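Local coordinates for protein 3-oxo-tetronate kinase (Haemophilus influenzae, PDB 1YZY) that catalyses the ATP-dependent phosphorylation of 3-oxo-tetronate to 3-oxo-tetronate 4-phosphate, at residues A[14-19]-A[24-29]. Numbering follows the deposited sequence.
Sequences DIASFL and LSTVQM
The backbone N of L24 donates to the backbone O of L19 at 2.9 Å, with an N-H...O angle of 151°. This bond ties the end of the connecting loop back to the last turn of helix 9-20. The CB of L24 packs beside the same carbonyl, 3.2 Å from L19 O. T26 lies two residues further along, at the start of the strand. Its OG1 donates to L24 O at 3.1 Å, from above the carbonyl plane. The same OG1 lies against L19 CB at 3.5 Å. With chi1 at -54°, OG1 stands anti to the carbonyl carbon of T26, and CG2 is turned to meet A16 CB at 4.1 Å. A short loop joins helix 9-20 to strand 26-30 within the sugar-binding N-terminal domain. Helix 14-19 and strand 26-29 run nearly antiparallel, at 169°, and their axes come within 8.7 Å. A16, L19 and T26 also touch strand 43-47, which pairs with strand 26-30. L19 reaches A228 on helix 221-232 as well. Further along the strand, Q28 extends from its backbone, CG anti to N, and brings OE1 to 3.9 Å from A16 CB. Its NE2 makes a weak hydrogen bond to S13 OG, one residue before A16's segment.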
loop_
_atom_site.group_PDB
_atom_site.type_symbol
_atom_site.label_atom_id
_atom_site.label_comp_id
_atom_site.label_asym_id
_atom_site.label_seq_id
_atom_site.Cartn_x
_atom_site.Cartn_y
_atom_site.Cartn_z
ATOM N N ASP A 14 1.000 -0.946 2.003
ATOM C CA ASP A 14 1.594 -1.309 3.284
ATOM C C ASP A 14 1.954 -2.787 3.400
ATOM O O ASP A 14 3.113 -3.127 3.660
ATOM C CB ASP A 14 0.669 -0.928 4.421
ATOM C CG ASP A 14 1.347 -0.955 5.770
ATOM O OD1 ASP A 14 2.175 -0.062 6.040
ATOM O OD2 ASP A 14 1.044 -1.862 6.571
ATOM N N ILE A 15 0.969 -3.663 3.202
ATOM C CA ILE A 15 1.215 -5.092 3.307
ATOM C C ILE A 15 2.177 -5.565 2.237
ATOM O O ILE A 15 3.001 -6.445 2.496
ATOM C CB ILE A 15 -0.099 -5.934 3.295
ATOM C CG1 ILE A 15 0.182 -7.365 3.771
ATOM C CG2 ILE A 15 -0.724 -5.977 1.893
ATOM C CD1 ILE A 15 -1.069 -8.219 3.934
ATOM N N ALA A 16 2.091 -4.966 1.046
ATOM C CA ALA A 16 2.962 -5.332 -0.074
ATOM C C ALA A 16 4.427 -5.065 0.257
ATOM O O ALA A 16 5.303 -5.838 -0.135
ATOM C CB ALA A 16 2.551 -4.586 -1.337
ATOM N N SER A 17 4.692 -3.950 0.930
ATOM C CA SER A 17 6.049 -3.621 1.351
ATOM C C SER A 17 6.483 -4.647 2.398
ATOM O O SER A 17 7.633 -5.081 2.413
ATOM C CB SER A 17 6.106 -2.222 1.963
ATOM O OG SER A 17 6.590 -1.268 1.028
ATOM N N PHE A 18 5.557 -5.011 3.283
ATOM C CA PHE A 18 5.841 -5.988 4.322
ATOM C C PHE A 18 6.204 -7.342 3.747
ATOM O O PHE A 18 7.120 -7.997 4.231
ATOM C CB PHE A 18 4.664 -6.115 5.298
ATOM C CG PHE A 18 4.808 -5.252 6.516
ATOM C CD1 PHE A 18 5.927 -5.372 7.333
ATOM C CD2 PHE A 18 3.843 -4.308 6.839
ATOM C CE1 PHE A 18 6.090 -4.564 8.454
ATOM C CE2 PHE A 18 3.990 -3.486 7.964
ATOM C CZ PHE A 18 5.119 -3.616 8.772
ATOM N N LEU A 19 5.490 -7.765 2.713
ATOM C CA LEU A 19 5.771 -9.044 2.089
ATOM C C LEU A 19 7.160 -9.055 1.467
ATOM O O LEU A 19 7.856 -10.069 1.519
ATOM C CB LEU A 19 4.711 -9.370 1.034
ATOM C CG LEU A 19 3.278 -9.494 1.565
ATOM C CD1 LEU A 19 2.319 -9.756 0.413
ATOM C CD2 LEU A 19 3.187 -10.610 2.600
ATOM N N LEU A 24 9.595 -11.960 0.073
ATOM C CA LEU A 24 8.684 -12.432 -0.975
ATOM C C LEU A 24 8.594 -11.529 -2.220
ATOM O O LEU A 24 8.396 -10.331 -2.094
ATOM C CB LEU A 24 7.288 -12.633 -0.370
ATOM C CG LEU A 24 6.777 -14.071 -0.237
ATOM C CD1 LEU A 24 7.817 -14.991 0.382
ATOM C CD2 LEU A 24 5.479 -14.073 0.558
ATOM N N SER A 25 8.791 -12.082 -3.414
ATOM C CA SER A 25 8.663 -11.255 -4.620
ATOM C C SER A 25 7.176 -10.895 -4.746
ATOM O O SER A 25 6.319 -11.779 -4.767
ATOM C CB SER A 25 9.208 -11.966 -5.869
ATOM O OG SER A 25 8.623 -13.231 -6.093
ATOM N N THR A 26 6.878 -9.601 -4.825
ATOM C CA THR A 26 5.493 -9.124 -4.855
ATOM C C THR A 26 5.080 -8.206 -6.017
ATOM O O THR A 26 5.860 -7.385 -6.495
ATOM C CB THR A 26 5.187 -8.371 -3.523
ATOM O OG1 THR A 26 5.502 -9.215 -2.403
ATOM C CG2 THR A 26 3.722 -7.947 -3.431
ATOM N N VAL A 27 3.841 -8.367 -6.465
ATOM C CA VAL A 27 3.264 -7.541 -7.519
ATOM C C VAL A 27 1.958 -6.975 -6.975
ATOM O O VAL A 27 1.085 -7.724 -6.532
ATOM C CB VAL A 27 2.960 -8.345 -8.801
ATOM C CG1 VAL A 27 2.080 -7.528 -9.730
ATOM C CG2 VAL A 27 4.247 -8.706 -9.506
ATOM N N GLN A 28 1.848 -5.654 -6.960
ATOM C CA GLN A 28 0.641 -5.003 -6.480
ATOM C C GLN A 28 -0.184 -4.430 -7.635
ATOM O O GLN A 28 0.209 -3.446 -8.261
ATOM C CB GLN A 28 0.984 -3.880 -5.498
ATOM C CG GLN A 28 -0.245 -3.142 -4.956
ATOM C CD GLN A 28 0.112 -1.921 -4.134
ATOM O OE1 GLN A 28 1.246 -1.783 -3.664
ATOM N NE2 GLN A 28 -0.855 -1.021 -3.958
ATOM N N MET A 29 -1.325 -5.053 -7.906
ATOM C CA MET A 29 -2.220 -4.598 -8.958
ATOM C C MET A 29 -3.234 -3.626 -8.367
ATOM O O MET A 29 -3.763 -3.865 -7.286
ATOM C CB MET A 29 -2.934 -5.789 -9.585
ATOM C CG MET A 29 -1.993 -6.787 -10.234
ATOM S SD MET A 29 -0.889 -6.033 -11.468
ATOM C CE MET A 29 -1.487 -6.776 -12.985
#